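Local coordinates for protein cytochrome c (Pseudomonas aeruginosa, PDB 6RTE) that acts as the dihydro-heme d1 dehydrogenase NirN of heme d1 biosynthesis, an oxidoreductase that pairs a heme c domain with an eight-bladed beta-propeller, at residues Gly219-Asn224 against Gly237-Gly242; Gln266-Ser271 against Lys287-Leu292; Gly380-Ile385 against Ile396-Pro401; Pro445-Gly450 against Leu463-Arg468; Ala471-Asp476 against Val483-Met488. One frame throughout, in Å; residues are numbered along the deposited sequence.

Contact 1: Gly219-Asn224 against Gly237-Gly242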
# COMPACT_ATOMS: atom_id res chain seq x y z
N GLY A 219 7.16 -13.72 2.34
CA GLY A 219 5.95 -14.53 2.37
C GLY A 219 5.54 -14.91 0.97
O GLY A 219 6.28 -14.71 0.01
N LEU A 220 4.33 -15.48 0.86
CA LEU A 220 3.78 -15.87 -0.44
C LEU A 220 2.70 -14.92 -0.93
O LEU A 220 2.50 -14.79 -2.13
CB LEU A 220 3.19 -17.29 -0.35
CG LEU A 220 4.18 -18.38 0.02
CD1 LEU A 220 3.47 -19.74 0.14
CD2 LEU A 220 5.29 -18.47 -1.01
N ASN A 221 1.98 -14.28 -0.01
CA ASN A 221 1.02 -13.23 -0.34
C ASN A 221 1.12 -12.20 0.78
O ASN A 221 0.80 -12.50 1.94
CB ASN A 221 -0.40 -13.76 -0.49
CG ASN A 221 -1.36 -12.71 -1.03
OD1 ASN A 221 -2.16 -12.15 -0.30
ND2 ASN A 221 -1.27 -12.45 -2.32
N THR A 222 1.58 -11.00 0.44
CA THR A 222 1.95 -9.98 1.41
C THR A 222 1.00 -8.80 1.30
O THR A 222 0.53 -8.46 0.21
CB THR A 222 3.39 -9.53 1.17
OG1 THR A 222 4.27 -10.61 1.50
CG2 THR A 222 3.76 -8.31 2.03
N ARG A 223 0.70 -8.19 2.44
CA ARG A 223 -0.20 -7.04 2.50
C ARG A 223 0.55 -5.71 2.49
O ARG A 223 0.35 -4.89 1.60
CB ARG A 223 -1.11 -7.14 3.74
CG ARG A 223 -2.15 -8.25 3.65
CD ARG A 223 -3.34 -7.85 2.77
NE ARG A 223 -4.27 -7.01 3.52
CZ ARG A 223 -5.49 -6.68 3.11
NH1 ARG A 223 -5.95 -7.12 1.94
NH2 ARG A 223 -6.25 -5.92 3.88
N ASN A 224 1.41 -5.48 3.47
CA ASN A 224 2.21 -4.26 3.47
C ASN A 224 3.36 -4.44 4.45
O ASN A 224 3.54 -5.51 5.05
CB ASN A 224 1.36 -3.01 3.80
CG ASN A 224 1.05 -2.87 5.28
OD1 ASN A 224 0.80 -3.84 5.98
ND2 ASN A 224 1.09 -1.63 5.76
N GLY A 237 3.65 -7.66 7.02
CA GLY A 237 2.37 -8.28 7.32
C GLY A 237 1.90 -9.13 6.17
O GLY A 237 1.61 -8.63 5.08
N ASN A 238 1.78 -10.44 6.42
CA ASN A 238 1.47 -11.42 5.39
C ASN A 238 0.05 -11.95 5.53
O ASN A 238 -0.45 -12.17 6.65
CB ASN A 238 2.45 -12.60 5.44
CG ASN A 238 3.83 -12.25 4.91
OD1 ASN A 238 3.98 -11.41 4.04
ND2 ASN A 238 4.85 -12.92 5.45
N TYR A 239 -0.62 -12.13 4.38
CA TYR A 239 -1.81 -12.95 4.29
C TYR A 239 -1.45 -14.43 4.31
O TYR A 239 -2.10 -15.22 4.99
CB TYR A 239 -2.59 -12.63 3.01
CG TYR A 239 -3.84 -11.82 3.20
CD1 TYR A 239 -3.98 -10.96 4.27
CD2 TYR A 239 -4.89 -11.93 2.29
CE1 TYR A 239 -5.12 -10.21 4.45
CE2 TYR A 239 -6.04 -11.18 2.45
CZ TYR A 239 -6.15 -10.32 3.54
OH TYR A 239 -7.28 -9.57 3.73
N LEU A 240 -0.44 -14.81 3.53
CA LEU A 240 -0.02 -16.21 3.40
C LEU A 240 1.50 -16.30 3.46
O LEU A 240 2.19 -15.65 2.66
CB LEU A 240 -0.53 -16.80 2.09
CG LEU A 240 -0.14 -18.26 1.84
CD1 LEU A 240 -0.92 -19.17 2.78
CD2 LEU A 240 -0.37 -18.61 0.37
N PRO A 241 2.08 -17.04 4.42
CA PRO A 241 1.41 -17.59 5.61
C PRO A 241 0.76 -16.49 6.44
O PRO A 241 1.03 -15.31 6.20
CB PRO A 241 2.55 -18.26 6.38
CG PRO A 241 3.63 -18.51 5.36
CD PRO A 241 3.52 -17.38 4.39
N GLY A 242 -0.07 -16.86 7.41
CA GLY A 242 -0.62 -15.89 8.33
C GLY A 242 0.39 -15.52 9.40
O GLY A 242 0.44 -16.15 10.47

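Contact 2: Gln266-Ser271 against Lys287-Leu292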
# COMPACT_ATOMS: atom_id res chain seq x y z
N GLN A 266 -6.00 -19.51 17.56
CA GLN A 266 -6.64 -19.49 16.24
C GLN A 266 -5.81 -18.67 15.25
O GLN A 266 -5.48 -17.52 15.51
CB GLN A 266 -8.05 -18.93 16.32
CG GLN A 266 -8.90 -19.23 15.08
CD GLN A 266 -10.38 -18.93 15.25
OE1 GLN A 266 -10.95 -19.07 16.34
NE2 GLN A 266 -11.02 -18.51 14.16
N ALA A 267 -5.49 -19.28 14.10
CA ALA A 267 -4.66 -18.63 13.10
C ALA A 267 -5.38 -17.45 12.45
O ALA A 267 -6.61 -17.45 12.32
CB ALA A 267 -4.26 -19.63 12.02
N SER A 268 -4.61 -16.46 12.02
CA SER A 268 -5.18 -15.30 11.35
C SER A 268 -4.25 -14.79 10.26
O SER A 268 -3.03 -14.91 10.36
CB SER A 268 -5.46 -14.16 12.35
OG SER A 268 -5.98 -13.02 11.69
N ARG A 269 -4.86 -14.19 9.24
CA ARG A 269 -4.13 -13.34 8.32
C ARG A 269 -3.85 -12.00 8.98
O ARG A 269 -4.59 -11.55 9.85
CB ARG A 269 -4.95 -13.12 7.04
CG ARG A 269 -5.25 -14.38 6.26
CD ARG A 269 -6.29 -14.14 5.17
NE ARG A 269 -7.62 -13.89 5.74
CZ ARG A 269 -8.69 -13.60 5.02
NH1 ARG A 269 -8.62 -13.54 3.70
NH2 ARG A 269 -9.85 -13.39 5.63
N VAL A 270 -2.74 -11.37 8.58
CA VAL A 270 -2.45 -10.00 8.99
C VAL A 270 -3.05 -9.08 7.95
O VAL A 270 -2.74 -9.19 6.77
CB VAL A 270 -0.94 -9.76 9.14
CG1 VAL A 270 -0.68 -8.29 9.42
CG2 VAL A 270 -0.36 -10.63 10.26
N SER A 271 -3.90 -8.14 8.39
CA SER A 271 -4.48 -7.21 7.46
C SER A 271 -3.51 -6.09 7.08
O SER A 271 -3.37 -5.75 5.90
CB SER A 271 -5.76 -6.62 8.03
OG SER A 271 -6.33 -5.74 7.07
N LYS A 287 -6.85 -9.95 10.57
CA LYS A 287 -8.04 -10.12 9.74
C LYS A 287 -9.08 -11.01 10.40
O LYS A 287 -10.29 -10.73 10.28
CB LYS A 287 -7.60 -10.71 8.39
CG LYS A 287 -8.59 -10.61 7.28
CD LYS A 287 -8.80 -9.18 6.87
CE LYS A 287 -9.87 -9.11 5.80
NZ LYS A 287 -10.54 -7.79 5.82
N ASP A 288 -8.66 -12.07 11.09
CA ASP A 288 -9.56 -13.19 11.36
C ASP A 288 -9.74 -13.51 12.84
O ASP A 288 -10.40 -14.51 13.16
CB ASP A 288 -9.04 -14.44 10.64
CG ASP A 288 -8.87 -14.21 9.18
OD1 ASP A 288 -9.88 -13.87 8.53
OD2 ASP A 288 -7.73 -14.33 8.70
N VAL A 289 -9.21 -12.70 13.74
CA VAL A 289 -9.40 -12.91 15.17
C VAL A 289 -9.79 -11.58 15.81
O VAL A 289 -9.60 -10.50 15.25
CB VAL A 289 -8.13 -13.48 15.84
CG1 VAL A 289 -7.89 -14.92 15.36
CG2 VAL A 289 -6.92 -12.61 15.53
N HIS A 290 -10.33 -11.68 17.02
CA HIS A 290 -10.76 -10.50 17.77
C HIS A 290 -9.64 -9.92 18.62
O HIS A 290 -9.82 -9.68 19.81
CB HIS A 290 -11.95 -10.86 18.65
CG HIS A 290 -13.14 -11.32 17.88
ND1 HIS A 290 -14.21 -10.50 17.63
CD2 HIS A 290 -13.41 -12.50 17.27
CE1 HIS A 290 -15.11 -11.16 16.93
NE2 HIS A 290 -14.65 -12.38 16.69
N GLU A 291 -8.48 -9.70 17.99
CA GLU A 291 -7.33 -9.11 18.65
C GLU A 291 -6.68 -8.09 17.73
O GLU A 291 -6.72 -8.22 16.50
CB GLU A 291 -6.26 -10.16 19.00
CG GLU A 291 -6.46 -10.85 20.32
CD GLU A 291 -5.40 -11.90 20.59
OE1 GLU A 291 -4.30 -11.85 19.99
OE2 GLU A 291 -5.69 -12.78 21.42
N LEU A 292 -6.09 -7.07 18.33
CA LEU A 292 -5.10 -6.26 17.64
C LEU A 292 -3.86 -6.24 18.51
O LEU A 292 -3.93 -6.43 19.73
CB LEU A 292 -5.60 -4.85 17.34
CG LEU A 292 -5.81 -3.84 18.47
CD1 LEU A 292 -4.55 -3.05 18.71
CD2 LEU A 292 -6.96 -2.91 18.12

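Contact 3: Gly380-Ile385 against Ile396-Pro401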
# COMPACT_ATOMS: atom_id res chain seq x y z
N GLY A 380 -20.82 7.80 -2.03
CA GLY A 380 -20.12 8.99 -2.50
C GLY A 380 -20.24 10.15 -1.54
O GLY A 380 -21.05 11.06 -1.76
N VAL A 381 -19.44 10.15 -0.47
CA VAL A 381 -19.53 11.17 0.56
C VAL A 381 -18.19 11.26 1.27
O VAL A 381 -17.49 10.26 1.45
CB VAL A 381 -20.68 10.85 1.55
CG1 VAL A 381 -20.44 9.51 2.24
CG2 VAL A 381 -20.84 11.97 2.58
N ILE A 382 -17.84 12.48 1.69
CA ILE A 382 -16.67 12.73 2.52
C ILE A 382 -17.19 13.08 3.91
O ILE A 382 -17.80 14.14 4.11
CB ILE A 382 -15.79 13.86 1.97
CG1 ILE A 382 -15.34 13.56 0.53
CG2 ILE A 382 -14.59 14.10 2.89
CD1 ILE A 382 -14.45 12.35 0.39
N SER A 383 -16.97 12.19 4.88
CA SER A 383 -17.45 12.39 6.24
C SER A 383 -16.40 13.12 7.06
O SER A 383 -15.23 12.72 7.09
CB SER A 383 -17.78 11.05 6.89
OG SER A 383 -18.81 10.38 6.19
N VAL A 384 -16.82 14.19 7.73
CA VAL A 384 -15.93 15.00 8.56
C VAL A 384 -16.37 14.84 10.01
O VAL A 384 -17.54 15.10 10.35
CB VAL A 384 -15.95 16.48 8.15
CG1 VAL A 384 -14.96 17.28 8.97
CG2 VAL A 384 -15.65 16.62 6.66
N ILE A 385 -15.45 14.41 10.87
CA ILE A 385 -15.72 14.15 12.28
C ILE A 385 -14.96 15.16 13.13
O ILE A 385 -13.85 15.59 12.78
CB ILE A 385 -15.31 12.71 12.66
CG1 ILE A 385 -16.03 11.68 11.79
CG2 ILE A 385 -15.56 12.45 14.14
CD1 ILE A 385 -17.54 11.81 11.76
N ILE A 396 -19.94 15.83 3.49
CA ILE A 396 -19.82 16.45 2.17
C ILE A 396 -20.18 15.41 1.12
O ILE A 396 -19.51 14.39 0.98
CB ILE A 396 -18.40 17.00 1.95
CG1 ILE A 396 -18.00 17.93 3.10
CG2 ILE A 396 -18.32 17.74 0.62
CD1 ILE A 396 -16.56 18.40 3.05
N VAL A 397 -21.26 15.67 0.38
CA VAL A 397 -21.69 14.75 -0.67
C VAL A 397 -20.83 14.97 -1.91
O VAL A 397 -20.51 16.11 -2.27
CB VAL A 397 -23.19 14.93 -0.96
CG1 VAL A 397 -23.51 16.37 -1.34
CG2 VAL A 397 -23.64 13.97 -2.06
N THR A 398 -20.45 13.88 -2.57
CA THR A 398 -19.63 13.93 -3.77
C THR A 398 -20.29 13.07 -4.85
O THR A 398 -21.35 12.47 -4.64
CB THR A 398 -18.20 13.44 -3.52
OG1 THR A 398 -18.20 12.02 -3.30
CG2 THR A 398 -17.60 14.14 -2.30
N ASP A 399 -19.64 13.00 -6.01
CA ASP A 399 -20.21 12.27 -7.14
C ASP A 399 -20.21 10.77 -6.89
O ASP A 399 -21.18 10.08 -7.23
CB ASP A 399 -19.44 12.61 -8.42
CG ASP A 399 -19.76 14.00 -8.95
OD1 ASP A 399 -20.38 14.79 -8.21
OD2 ASP A 399 -19.41 14.29 -10.11
N GLY A 400 -19.14 10.24 -6.31
CA GLY A 400 -19.05 8.82 -6.07
C GLY A 400 -18.02 8.47 -5.01
O GLY A 400 -17.29 9.33 -4.51
N PRO A 401 -17.96 7.19 -4.65
CA PRO A 401 -16.99 6.76 -3.63
C PRO A 401 -15.57 7.03 -4.08
O PRO A 401 -15.22 6.83 -5.25
CB PRO A 401 -17.27 5.26 -3.48
CG PRO A 401 -17.90 4.87 -4.78
CD PRO A 401 -18.71 6.05 -5.21

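Contact 4: Pro445-Gly450 against Leu463-Arg468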
# COMPACT_ATOMS: atom_id res chain seq x y z
N PRO A 445 -9.79 14.24 -18.95
CA PRO A 445 -11.23 13.96 -18.99
C PRO A 445 -11.54 12.56 -19.51
O PRO A 445 -11.13 12.19 -20.62
CB PRO A 445 -11.78 15.05 -19.92
CG PRO A 445 -10.83 16.19 -19.74
CD PRO A 445 -9.48 15.56 -19.55
N GLY A 446 -12.26 11.77 -18.72
CA GLY A 446 -12.66 10.44 -19.10
C GLY A 446 -11.85 9.32 -18.48
O GLY A 446 -12.30 8.17 -18.49
N LYS A 447 -10.67 9.63 -17.95
CA LYS A 447 -9.78 8.62 -17.41
C LYS A 447 -9.75 8.71 -15.89
O LYS A 447 -10.06 9.73 -15.29
CB LYS A 447 -8.37 8.80 -17.97
CG LYS A 447 -8.35 8.84 -19.48
CD LYS A 447 -6.98 8.56 -20.03
CE LYS A 447 -7.01 8.58 -21.54
NZ LYS A 447 -5.73 8.12 -22.10
N VAL A 448 -9.36 7.59 -15.27
CA VAL A 448 -9.38 7.51 -13.82
C VAL A 448 -8.28 8.42 -13.27
O VAL A 448 -7.10 8.27 -13.60
CB VAL A 448 -9.22 6.06 -13.35
CG1 VAL A 448 -8.08 5.39 -14.07
CG2 VAL A 448 -9.01 6.00 -11.84
N ALA A 449 -8.67 9.38 -12.44
CA ALA A 449 -7.76 10.28 -11.76
C ALA A 449 -7.80 9.99 -10.27
O ALA A 449 -8.88 9.85 -9.69
CB ALA A 449 -8.13 11.74 -12.03
N GLY A 450 -6.63 9.89 -9.65
CA GLY A 450 -6.60 9.60 -8.23
C GLY A 450 -5.23 9.67 -7.62
O GLY A 450 -4.23 9.40 -8.28
N LEU A 463 -0.64 14.66 -9.35
CA LEU A 463 -1.81 13.81 -9.53
C LEU A 463 -1.52 12.69 -10.52
O LEU A 463 -0.77 12.87 -11.47
CB LEU A 463 -3.00 14.64 -10.04
CG LEU A 463 -3.78 15.50 -9.04
CD1 LEU A 463 -2.89 16.47 -8.27
CD2 LEU A 463 -4.90 16.25 -9.77
N SER A 464 -2.15 11.53 -10.29
CA SER A 464 -1.97 10.35 -11.13
C SER A 464 -3.20 10.10 -11.99
O SER A 464 -4.32 10.02 -11.47
CB SER A 464 -1.67 9.12 -10.27
OG SER A 464 -0.37 9.18 -9.70
N VAL A 465 -2.99 9.96 -13.29
CA VAL A 465 -4.00 9.45 -14.21
C VAL A 465 -3.72 7.96 -14.38
O VAL A 465 -2.74 7.57 -15.02
CB VAL A 465 -3.99 10.18 -15.55
CG1 VAL A 465 -5.04 9.60 -16.49
CG2 VAL A 465 -4.22 11.67 -15.34
N TRP A 466 -4.58 7.12 -13.79
CA TRP A 466 -4.35 5.68 -13.69
C TRP A 466 -4.82 5.01 -14.98
O TRP A 466 -5.87 4.35 -15.04
CB TRP A 466 -5.10 5.08 -12.50
CG TRP A 466 -4.70 5.56 -11.13
CD1 TRP A 466 -4.70 6.85 -10.67
CD2 TRP A 466 -4.29 4.74 -10.03
NE1 TRP A 466 -4.29 6.88 -9.36
CE2 TRP A 466 -4.04 5.60 -8.94
CE3 TRP A 466 -4.11 3.36 -9.87
CZ2 TRP A 466 -3.61 5.12 -7.70
CZ3 TRP A 466 -3.68 2.89 -8.64
CH2 TRP A 466 -3.44 3.77 -7.57
N ASP A 467 -4.02 5.15 -16.03
CA ASP A 467 -4.43 4.65 -17.34
C ASP A 467 -3.20 4.16 -18.09
O ASP A 467 -2.09 4.65 -17.87
CB ASP A 467 -5.15 5.75 -18.13
CG ASP A 467 -5.79 5.23 -19.41
OD1 ASP A 467 -5.08 5.11 -20.42
OD2 ASP A 467 -7.01 4.93 -19.39
N ARG A 468 -3.40 3.16 -18.96
CA ARG A 468 -2.30 2.72 -19.82
C ARG A 468 -1.70 3.92 -20.54
O ARG A 468 -0.47 4.03 -20.66
CB ARG A 468 -2.80 1.68 -20.82

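Contact 5: Ala471-Asp476 against Val483-Met488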
# COMPACT_ATOMS: atom_id res chain seq x y z
N ALA A 471 -0.57 9.46 -16.87
CA ALA A 471 0.34 10.59 -16.70
C ALA A 471 0.46 10.96 -15.24
O ALA A 471 -0.47 10.79 -14.44
CB ALA A 471 -0.14 11.81 -17.50
N LEU A 472 1.64 11.48 -14.90
CA LEU A 472 1.88 12.24 -13.67
C LEU A 472 1.71 13.72 -14.03
O LEU A 472 2.49 14.26 -14.82
CB LEU A 472 3.28 11.94 -13.14
CG LEU A 472 3.69 12.39 -11.74
CD1 LEU A 472 2.80 11.78 -10.70
CD2 LEU A 472 5.15 12.00 -11.49
N VAL A 473 0.69 14.37 -13.47
CA VAL A 473 0.35 15.75 -13.80
C VAL A 473 0.71 16.64 -12.63
O VAL A 473 0.22 16.44 -11.51
CB VAL A 473 -1.13 15.90 -14.17
CG1 VAL A 473 -1.38 17.27 -14.82
CG2 VAL A 473 -1.57 14.78 -15.08
N VAL A 474 1.57 17.63 -12.89
CA VAL A 474 2.06 18.56 -11.87
C VAL A 474 1.20 19.81 -11.90
O VAL A 474 0.98 20.39 -12.97
CB VAL A 474 3.54 18.90 -12.10
CG1 VAL A 474 4.09 19.78 -10.96
CG2 VAL A 474 4.36 17.63 -12.24
N TYR A 475 0.73 20.23 -10.73
CA TYR A 475 -0.11 21.41 -10.58
C TYR A 475 0.52 22.38 -9.59
O TYR A 475 1.07 21.96 -8.57
CB TYR A 475 -1.51 21.04 -10.06
CG TYR A 475 -2.42 20.38 -11.07
CD1 TYR A 475 -2.33 19.03 -11.33
CD2 TYR A 475 -3.39 21.12 -11.73
CE1 TYR A 475 -3.17 18.42 -12.24
CE2 TYR A 475 -4.24 20.51 -12.64
CZ TYR A 475 -4.12 19.16 -12.89
OH TYR A 475 -4.96 18.56 -13.79
N ASP A 476 0.42 23.67 -9.89
CA ASP A 476 0.71 24.69 -8.89
C ASP A 476 -0.38 24.64 -7.82
O ASP A 476 -1.56 24.83 -8.12
CB ASP A 476 0.77 26.07 -9.56
CG ASP A 476 1.26 27.15 -8.61
OD1 ASP A 476 0.80 27.19 -7.45
OD2 ASP A 476 2.09 27.99 -9.04
N VAL A 483 1.21 22.66 -14.60
CA VAL A 483 2.54 23.15 -14.91
C VAL A 483 3.35 22.17 -15.76
O VAL A 483 4.17 22.61 -16.57
CB VAL A 483 3.29 23.50 -13.61
CG1 VAL A 483 4.76 23.78 -13.89
CG2 VAL A 483 2.64 24.69 -12.92
N LYS A 484 3.13 20.87 -15.60
CA LYS A 484 3.92 19.86 -16.30
C LYS A 484 3.18 18.53 -16.28
O LYS A 484 2.40 18.25 -15.37
CB LYS A 484 5.31 19.72 -15.66
CG LYS A 484 6.27 18.80 -16.40
CD LYS A 484 7.70 19.04 -15.94
CE LYS A 484 8.71 18.20 -16.70
NZ LYS A 484 10.11 18.62 -16.40
N ARG A 485 3.44 17.71 -17.30
CA ARG A 485 2.79 16.42 -17.46
C ARG A 485 3.82 15.40 -17.92
O ARG A 485 4.53 15.64 -18.91
CB ARG A 485 1.64 16.52 -18.46
CG ARG A 485 0.77 15.28 -18.57
CD ARG A 485 -0.40 15.51 -19.51
NE ARG A 485 -1.38 16.46 -18.97
CZ ARG A 485 -2.61 16.15 -18.56
NH1 ARG A 485 -3.05 14.90 -18.63
NH2 ARG A 485 -3.41 17.09 -18.09
N LEU A 486 3.92 14.27 -17.21
CA LEU A 486 4.85 13.20 -17.56
C LEU A 486 4.09 11.95 -17.96
O LEU A 486 3.38 11.36 -17.13
CB LEU A 486 5.79 12.89 -16.40
CG LEU A 486 6.83 13.95 -16.01
CD1 LEU A 486 6.19 15.10 -15.25
CD2 LEU A 486 7.94 13.31 -15.19
N PRO A 487 4.19 11.49 -19.21
CA PRO A 487 3.46 10.28 -19.62
C PRO A 487 3.98 9.04 -18.92
O PRO A 487 5.19 8.85 -18.78
CB PRO A 487 3.70 10.21 -21.13
CG PRO A 487 4.19 11.56 -21.53
CD PRO A 487 4.89 12.12 -20.35
N MET A 488 3.05 8.17 -18.52
CA MET A 488 3.40 6.94 -17.80
C MET A 488 2.30 5.90 -17.98
O MET A 488 1.14 6.22 -18.22
CB MET A 488 3.61 7.21 -16.31
CG MET A 488 4.88 7.96 -15.99
SD MET A 488 5.17 8.08 -14.22
CE MET A 488 6.55 9.22 -14.18

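Contact 1: Gly219-Asn224 against Gly237-Gly242
Arg223 CD lies over one face of the Tyr239 ring, 3.7 Å from the centroid of that ring, a CH-pi contact offset toward the rim. The guanidinium beyond it runs nearly parallel to the ring, 7° from its plane, and has Tyr239 OH over one of its faces. Arg223 NH1 and Tyr239 OH are 3.3 Å apart but too poorly angled for a hydrogen bond. Bends at chi2 (-78°) and chi3 fold the arginine chain back across the ring, while Arg223 NE bonds to Ser271 O. The amide of Asn221 runs alongside Tyr239, its plane turned 46° from the ring and Asn221 OD1 3.4 Å from Tyr239 CB.

In the backbone, the hairpin of strands 221-227 and 233-238 is interrupted by classic beta bulges. Leu240 O accepts both Leu220 N (2.8 Å) and Asn221 N (3.0 Å), the latter on a lone pair. On the face shared by Thr222 and Asn238, Thr222 OG1 donates to Asn238 OD1 at 2.7 Å. Asn238 ND2 in turn donates to Ala218 O and Asn243 OD1. The buried amide of Asn238 is therefore bonded at both ends, as acceptor and as donor, which fixes its flip.

Contact 2: Gln266-Ser271 against Lys287-Leu292
Within the propeller sheet that runs 270-276, 281-286, 291-296 and 306-309, this contact joins the run-in to the first strand with the turn between the second and third. A side-on arginine-carboxylate salt bridge holds it: Arg269 NE meets Asp288 OD2 at 3.0 Å and Arg269 NH2 meets Asp288 OD1 at 2.9 Å. Both bonds use syn lone pairs, and guanidinium and carboxylate are nearly coplanar, 7° apart. A bend at chi3 (-70°) turns the arginine head to the carboxylate. Asp288 OD2 also takes the backbone Arg269 N at 2.9 Å on its anti side, so one oxygen receives two donors from the same residue. Three N-H groups thus fix the rotation of the carboxylate and would be expected to favour its ionised form.

Lys287 CG lies over one face of the guanidinium, and Tyr239 makes a cation-pi contact with the same arginine. Val289 packs its two methyls against Ser268 CB, with Val289 CG2 3.8 Å from it. Ser268 OG accepts Asp288 N at 2.9 Å and donates to Arg269 O at 2.7 Å. That carbonyl is gripped twice: Lys287 N reaches Arg269 O at 2.9 Å from the face of the carbonyl plane opposite to Ser268 OG.

Contact 3: Gly380-Ile385 against Ile396-Pro401
Ile382 and Ile396 stand as a hydrogen-bonded antiparallel pair on one face of the hairpin, with Ile382 CB 4.1 Å from Ile396 CB. From there the branches reach to different neighbours. Ile382 sends CG1 to the methyl of Thr398, with Ile382 CG1 to Thr398 CG2 at 3.7 Å, and the two side chains cross at about a right angle. Ile396 continues the other way along the strand: its chain is extended at chi2 (173°), which carries Ile396 CD1 to Val384 CG2 at 4.1 Å, an oblique meeting of methyls. Thr398 has its methyl anti to the carbonyl carbon (chi1 of OG1 71°), an orientation that presents CG2 to Ile382 and leaves OG1 by the Gly380 carbonyl.

The backbone holds these side chains in place. Ile382 N donates to Ile396 O at 2.6 Å, nearly straight at 171° and in the carbonyl plane, and Ile396 N returns a more bent bond to Ile382 O at 2.8 Å. Val381 and Val397 form the adjacent non-hydrogen-bonded pair on the other face. Thr398 N then reaches Gly380 O at 3.0 Å from above the carbonyl plane, the last bond before the chains leave strand geometry. Here glycine meets glycine closely, Gly380 CA lying 3.3 Å from Gly400 C.

The contact joins the third strand, 381-386, to the outermost, 391-397, of a four-stranded antiparallel propeller blade. Strand 370-374 flanks 381-386 on its other edge, with Val384 touching Val371 and Ala373. Strand 427-431 of the next sheet packs on the isoleucine face, Ile430 meeting both Ile382 and Ile396 and Leu428 meeting Thr398.

Contact 4: Pro445-Gly450 against Leu463-Arg468
The hairpin of strands 449-454 and 460-465, the first two strands of a propeller sheet, has Trp466 at the centre of an inverse gamma turn. Ala449 and Val465 make the non-hydrogen-bonded antiparallel pair. Beside it, Gly450 N donates to Ser464 O at 2.9 Å and Trp466 N to Val448 O at 2.8 Å. The indole adds a side-chain bond: Trp466 NE1 reaches Gly450 O at 2.7 Å, with an N-H...O angle of 161°. The oxygen lies at the ring edge, 1° from the indole plane, yet the nitrogen stands 51° out of the carbonyl plane and misses the lone pairs. The edge of the indole thus lies along the glycine backbone, and Phe419 meets the ring edge-to-face.

On the loop side, Lys447 packs CB on Val465 CG1 at 3.7 Å. Its chain, extended beyond CG, crosses Asp467 at about a right angle and sets Lys447 NZ 3.5 Å from Asp467 OD1 in a salt bridge. Lys447 NZ also bonds Asp469 O, and Asp467 OD1 accepts Asp469 N. At that length the ion pair is probably a modest electrostatic attraction, with the nearer polar grip of both groups supplied by the Asp469 backbone.

Contact 5: Ala471-Asp476 against Val483-Met488
Val474 O takes two N-H groups, Val483 N at 2.8 Å and, weakly, Lys484 N at 3.4 Å; both residues face Val474, the signature of a classic beta bulge. Beyond it the antiparallel ladder is regular, the short strand axes running 170° apart. Val474 N donates to Lys484 O at 2.7 Å. Leu472 N donates to Leu486 O at 2.8 Å, and Leu486 N returns an equal bond to Leu472 O.

On the face carrying Ala471, Val473 and Arg485, Val473 CG2 sits over the centre of the Arg485 guanidinium, 3.8 Å above its plane. The bend at chi3 (-68°) brings the head back over the valine, while Arg485 CG rests on Ala471 CB at 3.7 Å. The charge itself is met elsewhere: Arg485 NH2 forms a salt bridge with Glu482 and bonds Pro443 O. The other face carries Leu472, Val474, Leu486 and Lys484, whose chain leads away so that NZ bonds Arg167 O. Met488 neighbours Leu472, with Leu472 CD2 and Met488 CE 4.1 Å apart.

Strand 470-476 lies between 460-465 and the outer strand 482-488. On the leucine face the next sheet packs close, Leu163 touching Leu472 and Leu486, and Val152 touching Leu472 and Met488.

In the fold
After the N-terminal heme c region, the chain closes the five contacts in series, none nested in or crossing another. Contact 1 closes a hairpin by pairing neighbouring strands, and contact 2 closes the loop made by strands 270-276 and 281-286 at their open end. These two touch through Asn238 O and Val270 N, joining successive propeller blades. Contact 3 closes a hairpin farther round the ring, its centre about 32 Å from that of contact 1. Contacts 4 and 5 each close a hairpin of the same blade, their centres about 11 Å apart. Contact 5 faces strands 150-154 and 159-164, so this blade meets their sheet, which the final strand 491-496 joins, closing the ring.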